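Side-chain contacts in hypothetical signal peptide protein (Sinorhizobium meliloti, PDB 3PJY), which is of unknown function, a DUF192-family protein that may act in transcription regulation and is probably made with a signal peptide: residues R9-T14 / T19-V24; A44-M49 / V113-V118; M72-S77 / I81-E86. One frame throughout, in Å; residues are numbered along the deposited sequence. Where two conformers were deposited one is given.

Contact 1: R9-T14 / T19-V24; sequences RVRLIT and THDLTV
Val-10 and Leu-22 form one hydrogen-bonded pair of this antiparallel hairpin, Leu-12 and His-20 the other. In the first, Val-10 N gives to Leu-22 O at 2.9 Å and Leu-22 N returns the bond to Val-10 O; Leu-12 and His-20 repeat the exchange two residues on.

Most of the polar side chains, with Ile-13, share the face of Arg-9, Arg-11, Thr-19, Asp-21 and Thr-23. Arg-11 CG stands between its backbone N and carbonyl carbon (chi1 63°), and from there the extended chain carries NH1 to Thr-19 OG1 at 3.0 Å, almost in the guanidinium plane. In the conformer described, one of two, Arg-9 bends at chi2 and chi3; NH1 donates to Thr-23 OG1 (3.0 Å) while Asp-21 CB lies 3.3 Å above one guanidinium face. The Arg-9 NH2 to Asp-21 OD2 ion pair is long, 3.8 Å; the stronger partners are in the second subunit, Asp-46 for Arg-9 and His-47 for Asp-21.

On the other face, which His-20 shares, the packing is apolar: Val-10 CG2 meets Val-24 CG1, and Leu-12 CD1 touches Leu-22 CD1 at 3.8 Å.

Strand 123-126 flanks strand 6-13, strand 47-53 pairs with strand 19-27, and helix 112-116 packs against Leu-12 and His-20.

Contact 2: A44-M49 / V113-V118; sequences APDHGM and VKRLGV
Arg-115 leaves its helix with CG anti to the backbone N (chi1 174°) and bends at chi3 (72°), which swings the guanidinium across to Asp-46. The Asp-46 CG sits beside its own backbone N, and the two side chains cross at about a right angle with their planes 50° apart. Arg-115 NH2 donates to Asp-46 OD1 at 2.8 Å in a nearly straight salt bridge. The oxygen lies in the guanidinium plane, but the donor comes to it from above the carboxylate plane. Arg-115 NH1 adds only a weak bond to the same oxygen. Water 1 joins the groups a second time, giving to Asp-46 OD2 at 2.6 Å and accepting from Arg-115 NH1 at 3.0 Å.

Both sides of the bridge stand on turns. Asp-46 is in the type I beta turn from Ala-44 to His-47 that leads into strand 47-53, closed by His-47 N to Ala-44 O. Arg-115 is in the last turn of helix 112-116, which ends in a Schellman motif at Gly-117, where phi is positive.

Pro-45 CB approaches Arg-115 NH2 to 3.5 Å, and Leu-116 CD2 lies over one guanidinium face, towards its rim. His-20 NE2 of strand 19-27 is the stronger polar partner of Asp-46 OD1.

Contact 3: M72-S77 / I81-E86; sequences MLFIAS and IRTIHE
Phe-74 and Thr-83 meet on one face of this hairpin, where Thr-83 OG1 comes obliquely to the ring, 3.4 Å from Phe-74 CD2. Thr-83 OG1 stands between its own backbone N and carbonyl carbon (chi1 61°), a setting that brings it close to Phe-74 CB as well. The Thr-83 carbonyl oxygen lies at the ring edge, in its plane, and also accepts from Phe-74 N at 2.9 Å.

The other face is apolar. Ile-75 and Ile-81 lie side by side, pointing the same way, with their CG1 atoms 4.0 Å apart. Ile-81 CD1 continues to Leu-73 CD2 at 3.9 Å, while Leu-73 CG and Ile-84 CG1 come within 4.3 Å.

Behind these side chains is the backbone pairing of two antiparallel strands. Met-72, a selenomethionine, and His-85 exchange two bonds, His-85 N to Met-72 O being 2.8 Å. Between Phe-74 and Ile-75 the register slips by one: Arg-82 and Thr-83 both face Phe-74, a classic beta bulge, and Arg-82 N donates to Phe-74 O. The side chain of Arg-82 itself bends at chi2 and chi3, its CG resting 4.1 Å from Ala-76 CB; its NH2 continues to a salt bridge with Glu-100.

Farther out, strand 102-109 runs antiparallel beside strand 70-75. Ile-96 of strand 96-97 packs on Met-72, Phe-74 and His-85, while Val-113 of helix 112-116 lies against Leu-73 and Ile-84 on the apolar face.

In the fold
Along the chain, contact 1 closes before contact 2 opens, and contact 3 is nested inside the loop that contact 2 closes. Contacts 1 and 3 are hairpins in one mixed sheet, their centres about 14 Å apart, separated in strand order by strands 102-109 and 47-53. Even so, Leu-12 CD2 reaches Ile-81 CD1 at 3.8 Å, consistent with a sheet that curls round to bring the hairpins together. Contact 2 lies about 9 Å from contact 1 and 13 Å from contact 3, centre to centre. Its helical segment connects with both: Leu-116 packs on His-20, while Lys-114 NZ makes a salt bridge with Glu-86 OE2.

Contact 1: R9-T14 / T19-V24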
loop_
_atom_site.group_PDB
_atom_site.type_symbol
_atom_site.label_atom_id
_atom_site.label_comp_id
_atom_site.label_asym_id
_atom_site.label_seq_id
_atom_site.Cartn_x
_atom_site.Cartn_y
_atom_site.Cartn_z
ATOM N N ARG B 9 3.215 -7.033 2.422
ATOM C CA ARG B 9 2.754 -5.667 2.331
ATOM C C ARG B 9 2.763 -5.066 3.728
ATOM O O ARG B 9 2.276 -5.663 4.699
ATOM C CB ARG B 9 1.372 -5.614 1.651
ATOM C CG ARG B 9 1.421 -6.030 0.198
ATOM C CD ARG B 9 2.130 -4.959 -0.617
ATOM N NE ARG B 9 1.251 -3.872 -1.129
ATOM C CZ ARG B 9 1.737 -2.843 -1.810
ATOM N NH1 ARG B 9 3.059 -2.752 -1.988
ATOM N NH2 ARG B 9 0.927 -1.922 -2.333
ATOM N N VAL B 10 3.388 -3.901 3.825
ATOM C CA VAL B 10 3.362 -3.118 5.041
ATOM C C VAL B 10 2.957 -1.698 4.635
ATOM O O VAL B 10 2.939 -1.325 3.450
ATOM C CB VAL B 10 4.700 -3.130 5.775
ATOM C CG1 VAL B 10 5.040 -4.556 6.166
ATOM C CG2 VAL B 10 5.814 -2.500 4.928
ATOM N N ARG B 11 2.676 -0.892 5.634
ATOM C CA ARG B 11 2.388 0.501 5.364
ATOM C C ARG B 11 2.939 1.414 6.402
ATOM O O ARG B 11 3.006 1.076 7.593
ATOM C CB ARG B 11 0.928 0.744 5.207
ATOM C CG ARG B 11 0.084 0.474 6.401
ATOM C CD ARG B 11 -1.395 0.285 5.963
ATOM N NE ARG B 11 -2.306 0.257 7.129
ATOM C CZ ARG B 11 -3.095 1.266 7.548
ATOM N NH1 ARG B 11 -3.166 2.440 6.894
ATOM N NH2 ARG B 11 -3.862 1.099 8.631
ATOM N N LEU B 12 3.399 2.545 5.915
ATOM C CA LEU B 12 3.815 3.651 6.769
ATOM C C LEU B 12 2.663 4.612 6.919
ATOM O O LEU B 12 2.006 4.941 5.930
ATOM C CB LEU B 12 5.034 4.362 6.170
ATOM C CG LEU B 12 6.359 3.637 6.172
ATOM C CD1 LEU B 12 7.424 4.290 5.269
ATOM C CD2 LEU B 12 6.885 3.562 7.621
ATOM N N ILE B 13 2.364 4.975 8.176
ATOM C CA ILE B 13 1.254 5.861 8.499
ATOM C C ILE B 13 1.873 7.063 9.198
ATOM O O ILE B 13 2.560 6.916 10.220
ATOM C CB ILE B 13 0.214 5.235 9.400
ATOM C CG1 ILE B 13 -0.256 3.889 8.776
ATOM C CG2 ILE B 13 -0.965 6.213 9.579
ATOM C CD1 ILE B 13 -0.811 2.896 9.794
ATOM N N THR B 14 1.624 8.254 8.677
ATOM C CA THR B 14 2.249 9.448 9.244
ATOM C C THR B 14 1.306 10.152 10.184
ATOM O O THR B 14 0.086 9.878 10.267
ATOM C CB THR B 14 2.697 10.419 8.120
ATOM O OG1 THR B 14 1.551 10.986 7.486
ATOM C CG2 THR B 14 3.588 9.686 7.108
ATOM N N THR B 19 -1.142 7.436 4.389
ATOM C CA THR B 19 -0.741 6.042 4.397
ATOM C C THR B 19 -0.032 5.769 3.092
ATOM O O THR B 19 -0.397 6.301 2.048
ATOM C CB THR B 19 -1.973 5.103 4.603
ATOM O OG1 THR B 19 -1.518 3.741 4.790
ATOM C CG2 THR B 19 -2.921 5.196 3.485
ATOM N N HIS B 20 1.009 4.949 3.173
ATOM C CA HIS B 20 1.752 4.539 1.986
ATOM C C HIS B 20 2.216 3.097 2.097
ATOM O O HIS B 20 2.874 2.734 3.042
ATOM C CB HIS B 20 2.948 5.415 1.742
ATOM C CG HIS B 20 3.524 5.252 0.366
ATOM N ND1 HIS B 20 3.159 6.053 -0.693
ATOM C CD2 HIS B 20 4.456 4.381 -0.111
ATOM C CE1 HIS B 20 3.831 5.661 -1.770
ATOM N NE2 HIS B 20 4.635 4.662 -1.430
ATOM N N ASP B 21 1.883 2.301 1.100
ATOM C CA ASP B 21 2.230 0.908 1.092
ATOM C C ASP B 21 3.597 0.622 0.500
ATOM O O ASP B 21 4.044 1.289 -0.468
ATOM C CB ASP B 21 1.197 0.093 0.295
ATOM C CG ASP B 21 -0.189 0.165 0.882
ATOM O OD1 ASP B 21 -0.375 0.114 2.115
ATOM O OD2 ASP B 21 -1.137 0.224 0.103
ATOM N N LEU B 22 4.233 -0.384 1.082
ATOM C CA LEU B 22 5.505 -0.907 0.650
ATOM C C LEU B 22 5.444 -2.415 0.583
ATOM O O LEU B 22 4.649 -3.069 1.295
ATOM C CB LEU B 22 6.662 -0.512 1.605
ATOM C CG LEU B 22 6.823 0.956 1.956
ATOM C CD1 LEU B 22 7.709 1.135 3.224
ATOM C CD2 LEU B 22 7.393 1.717 0.760
ATOM N N THR B 23 6.330 -2.991 -0.221
ATOM C CA THR B 23 6.539 -4.443 -0.228
ATOM C C THR B 23 7.931 -4.654 0.328
ATOM O O THR B 23 8.889 -4.047 -0.140
ATOM C CB THR B 23 6.517 -4.995 -1.623
ATOM O OG1 THR B 23 5.214 -4.807 -2.173
ATOM C CG2 THR B 23 6.795 -6.490 -1.572
ATOM N N VAL B 24 8.029 -5.461 1.360
ATOM C CA VAL B 24 9.294 -5.727 2.001
ATOM C C VAL B 24 9.651 -7.195 1.996
ATOM O O VAL B 24 8.770 -8.067 2.132
ATOM C CB VAL B 24 9.356 -5.199 3.441
ATOM C CG1 VAL B 24 9.218 -3.625 3.392
ATOM C CG2 VAL B 24 8.306 -5.781 4.352
#

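Contact 2: A44-M49 / V113-V118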
loop_
_atom_site.group_PDB
_atom_site.type_symbol
_atom_site.label_atom_id
_atom_site.label_comp_id
_atom_site.label_asym_id
_atom_site.label_seq_id
_atom_site.Cartn_x
_atom_site.Cartn_y
_atom_site.Cartn_z
ATOM N N ALA B 44 13.319 -1.262 -6.200
ATOM C CA ALA B 44 12.221 -0.381 -6.587
ATOM C C ALA B 44 11.856 0.602 -5.508
ATOM O O ALA B 44 12.086 0.324 -4.314
ATOM C CB ALA B 44 10.971 -1.219 -7.011
ATOM N N PRO B 45 11.288 1.762 -5.884
ATOM C CA PRO B 45 11.119 2.795 -4.873
ATOM C C PRO B 45 10.198 2.412 -3.693
ATOM O O PRO B 45 10.419 2.852 -2.559
ATOM C CB PRO B 45 10.462 3.944 -5.630
ATOM C CG PRO B 45 10.922 3.762 -7.047
ATOM C CD PRO B 45 11.002 2.271 -7.257
ATOM N N ASP B 46 9.179 1.602 -3.956
ATOM C CA ASP B 46 8.276 1.149 -2.887
ATOM C C ASP B 46 8.643 -0.245 -2.323
ATOM O O ASP B 46 7.771 -0.920 -1.734
ATOM C CB ASP B 46 6.814 1.209 -3.335
ATOM C CG ASP B 46 6.324 2.638 -3.561
ATOM O OD1 ASP B 46 6.677 3.545 -2.789
ATOM O OD2 ASP B 46 5.636 2.856 -4.590
ATOM N N HIS B 47 9.892 -0.666 -2.503
ATOM C CA HIS B 47 10.379 -1.921 -1.958
ATOM C C HIS B 47 11.500 -1.665 -0.954
ATOM O O HIS B 47 12.335 -0.782 -1.140
ATOM C CB HIS B 47 10.896 -2.827 -3.050
ATOM C CG HIS B 47 9.821 -3.516 -3.831
ATOM N ND1 HIS B 47 9.608 -4.881 -3.749
ATOM C CD2 HIS B 47 8.930 -3.049 -4.741
ATOM C CE1 HIS B 47 8.620 -5.214 -4.568
ATOM N NE2 HIS B 47 8.196 -4.127 -5.179
ATOM N N GLY B 48 11.543 -2.502 0.074
ATOM C CA GLY B 48 12.574 -2.426 1.084
ATOM C C GLY B 48 12.812 -3.744 1.765
ATOM O O GLY B 48 12.287 -4.784 1.338
HETATM N N MSE B 49 13.642 -3.694 2.793
HETATM C CA MSE B 49 13.936 -4.876 3.574
HETATM C C MSE B 49 13.637 -4.549 5.032
HETATM O O MSE B 49 14.096 -3.540 5.572
HETATM C CB MSE B 49 15.369 -5.320 3.354
HETATM C CG MSE B 49 15.705 -6.539 4.170
HETATM SE SE MSE B 49 17.355 -7.454 3.669
HETATM C CE MSE B 49 16.764 -8.270 2.049
ATOM N N VAL B 113 12.303 8.438 2.770
ATOM C CA VAL B 113 11.702 9.119 3.939
ATOM C C VAL B 113 11.189 10.468 3.558
ATOM O O VAL B 113 10.031 10.823 3.841
ATOM C CB VAL B 113 12.657 9.138 5.139
ATOM C CG1 VAL B 113 12.192 10.118 6.265
ATOM C CG2 VAL B 113 12.819 7.686 5.673
ATOM N N LYS B 114 12.015 11.201 2.836
ATOM C CA LYS B 114 11.554 12.511 2.315
ATOM C C LYS B 114 10.413 12.423 1.325
ATOM O O LYS B 114 9.437 13.198 1.407
ATOM C CB LYS B 114 12.719 13.260 1.726
ATOM C CG LYS B 114 13.631 13.807 2.789
ATOM C CD LYS B 114 13.031 14.994 3.613
ATOM C CE LYS B 114 13.790 15.215 4.968
ATOM N NZ LYS B 114 13.594 14.108 6.016
ATOM N N ARG B 115 10.527 11.518 0.369
ATOM C CA ARG B 115 9.493 11.346 -0.636
ATOM C C ARG B 115 8.140 11.074 -0.013
ATOM O O ARG B 115 7.123 11.601 -0.514
ATOM C CB ARG B 115 9.829 10.212 -1.614
ATOM C CG ARG B 115 8.698 9.872 -2.634
ATOM C CD ARG B 115 9.250 8.872 -3.667
ATOM N NE ARG B 115 9.474 7.491 -3.168
ATOM C CZ ARG B 115 8.546 6.542 -3.119
ATOM N NH1 ARG B 115 7.275 6.780 -3.445
ATOM N NH2 ARG B 115 8.898 5.314 -2.773
ATOM N N LEU B 116 8.118 10.351 1.106
ATOM C CA LEU B 116 6.863 9.898 1.740
ATOM C C LEU B 116 6.398 10.808 2.885
ATOM O O LEU B 116 5.320 10.579 3.427
ATOM C CB LEU B 116 6.992 8.450 2.176
ATOM C CG LEU B 116 7.277 7.413 1.076
ATOM C CD1 LEU B 116 7.323 5.999 1.730
ATOM C CD2 LEU B 116 6.239 7.504 -0.042
ATOM N N GLY B 117 7.202 11.805 3.228
ATOM C CA GLY B 117 6.868 12.734 4.318
ATOM C C GLY B 117 6.793 12.052 5.673
ATOM O O GLY B 117 5.896 12.330 6.483
ATOM N N VAL B 118 7.716 11.127 5.892
ATOM C CA VAL B 118 7.815 10.365 7.133
ATOM C C VAL B 118 8.745 11.019 8.129
ATOM O O VAL B 118 9.727 11.635 7.755
ATOM C CB VAL B 118 8.255 8.926 6.779
ATOM C CG1 VAL B 118 8.579 8.095 8.064
ATOM C CG2 VAL B 118 7.169 8.258 6.003
HETATM O O HOH W 1 4.916 5.329 -4.682
#

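Contact 3: M72-S77 / I81-E86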
loop_
_atom_site.group_PDB
_atom_site.type_symbol
_atom_site.label_atom_id
_atom_site.label_comp_id
_atom_site.label_asym_id
_atom_site.label_seq_id
_atom_site.Cartn_x
_atom_site.Cartn_y
_atom_site.Cartn_z
HETATM N N MSE B 72 17.464 4.346 6.751
HETATM C CA MSE B 72 17.261 3.363 7.810
HETATM C C MSE B 72 16.256 3.870 8.820
HETATM O O MSE B 72 16.414 4.994 9.336
HETATM C CB MSE B 72 18.586 3.006 8.521
HETATM C CG MSE B 72 19.575 2.415 7.650
HETATM SE SE MSE B 72 21.129 2.088 8.758
HETATM C CE MSE B 72 22.218 1.179 7.400
ATOM N N LEU B 73 15.218 3.095 9.114
ATOM C CA LEU B 73 14.218 3.463 10.101
ATOM C C LEU B 73 14.282 2.417 11.232
ATOM O O LEU B 73 14.158 1.235 10.972
ATOM C CB LEU B 73 12.809 3.514 9.522
ATOM C CG LEU B 73 12.533 4.486 8.369
ATOM C CD1 LEU B 73 13.180 4.063 7.050
ATOM C CD2 LEU B 73 11.025 4.564 8.147
ATOM N N PHE B 74 14.518 2.885 12.455
ATOM C CA PHE B 74 14.627 2.048 13.666
ATOM C C PHE B 74 13.291 2.042 14.354
ATOM O O PHE B 74 12.789 3.104 14.697
ATOM C CB PHE B 74 15.712 2.650 14.541
ATOM C CG PHE B 74 17.095 2.525 13.937
ATOM C CD1 PHE B 74 17.857 1.386 14.157
ATOM C CD2 PHE B 74 17.629 3.521 13.184
ATOM C CE1 PHE B 74 19.113 1.262 13.623
ATOM C CE2 PHE B 74 18.886 3.384 12.622
ATOM C CZ PHE B 74 19.621 2.233 12.842
ATOM N N ILE B 75 12.698 0.873 14.529
ATOM C CA ILE B 75 11.292 0.731 14.805
ATOM C C ILE B 75 11.027 -0.094 16.050
ATOM O O ILE B 75 11.580 -1.193 16.208
ATOM C CB ILE B 75 10.550 0.127 13.571
ATOM C CG1 ILE B 75 10.705 1.080 12.346
ATOM C CG2 ILE B 75 9.077 -0.145 13.862
ATOM C CD1 ILE B 75 10.249 0.428 11.026
ATOM N N ALA B 76 10.154 0.411 16.901
ATOM C CA ALA B 76 9.791 -0.300 18.141
ATOM C C ALA B 76 8.869 -1.482 17.852
ATOM O O ALA B 76 8.306 -1.592 16.777
ATOM C CB ALA B 76 9.126 0.688 19.100
ATOM N N SER B 77 8.662 -2.366 18.845
ATOM C CA SER B 77 7.772 -3.512 18.625
ATOM C C SER B 77 6.326 -3.161 18.259
ATOM O O SER B 77 5.644 -3.963 17.601
ATOM C CB SER B 77 7.748 -4.455 19.861
ATOM O OG SER B 77 7.368 -3.727 20.973
ATOM N N ILE B 81 8.219 4.434 14.727
ATOM C CA ILE B 81 9.527 4.783 14.243
ATOM C C ILE B 81 10.198 5.673 15.284
ATOM O O ILE B 81 9.772 6.809 15.519
ATOM C CB ILE B 81 9.445 5.479 12.883
ATOM C CG1 ILE B 81 8.801 4.577 11.848
ATOM C CG2 ILE B 81 10.814 5.932 12.448
ATOM C CD1 ILE B 81 8.172 5.350 10.657
ATOM N N ARG B 82 11.260 5.157 15.894
ATOM C CA ARG B 82 11.962 5.847 16.983
ATOM C C ARG B 82 12.979 6.818 16.451
ATOM O O ARG B 82 13.013 7.969 16.912
ATOM C CB ARG B 82 12.647 4.846 17.926
ATOM C CG ARG B 82 11.682 3.874 18.554
ATOM C CD ARG B 82 10.758 4.527 19.541
ATOM N NE ARG B 82 11.512 5.296 20.522
ATOM C CZ ARG B 82 10.990 6.217 21.331
ATOM N NH1 ARG B 82 9.685 6.491 21.313
ATOM N NH2 ARG B 82 11.786 6.856 22.186
ATOM N N THR B 83 13.819 6.365 15.531
ATOM C CA THR B 83 14.802 7.209 14.916
ATOM C C THR B 83 14.970 6.819 13.446
ATOM O O THR B 83 14.639 5.693 13.038
ATOM C CB THR B 83 16.170 7.144 15.608
ATOM O OG1 THR B 83 16.674 5.842 15.538
ATOM C CG2 THR B 83 16.064 7.509 17.091
ATOM N N ILE B 84 15.518 7.769 12.702
ATOM C CA ILE B 84 15.707 7.619 11.270
ATOM C C ILE B 84 17.090 8.088 10.924
ATOM O O ILE B 84 17.489 9.204 11.337
ATOM C CB ILE B 84 14.686 8.415 10.454
ATOM C CG1 ILE B 84 13.268 7.967 10.788
ATOM C CG2 ILE B 84 14.973 8.251 8.966
ATOM C CD1 ILE B 84 12.139 8.725 10.026
ATOM N N HIS B 85 17.820 7.254 10.185
ATOM C CA HIS B 85 19.104 7.654 9.622
ATOM C C HIS B 85 18.970 7.695 8.125
ATOM O O HIS B 85 18.997 6.650 7.465
ATOM C CB HIS B 85 20.216 6.686 10.024
ATOM C CG HIS B 85 21.577 7.129 9.603
ATOM N ND1 HIS B 85 22.454 7.731 10.490
ATOM C CD2 HIS B 85 22.193 7.140 8.398
ATOM C CE1 HIS B 85 23.564 8.057 9.845
ATOM N NE2 HIS B 85 23.427 7.740 8.574
ATOM N N GLU B 86 18.870 8.903 7.574
ATOM C CA GLU B 86 18.741 9.066 6.141
ATOM C C GLU B 86 20.130 9.018 5.477
ATOM O O GLU B 86 21.119 9.368 6.082
ATOM C CB GLU B 86 18.050 10.399 5.820
ATOM C CG GLU B 86 16.584 10.355 6.179
ATOM C CD GLU B 86 15.931 11.705 6.165
ATOM O OE1 GLU B 86 16.031 12.439 7.156
ATOM O OE2 GLU B 86 15.317 12.020 5.151
#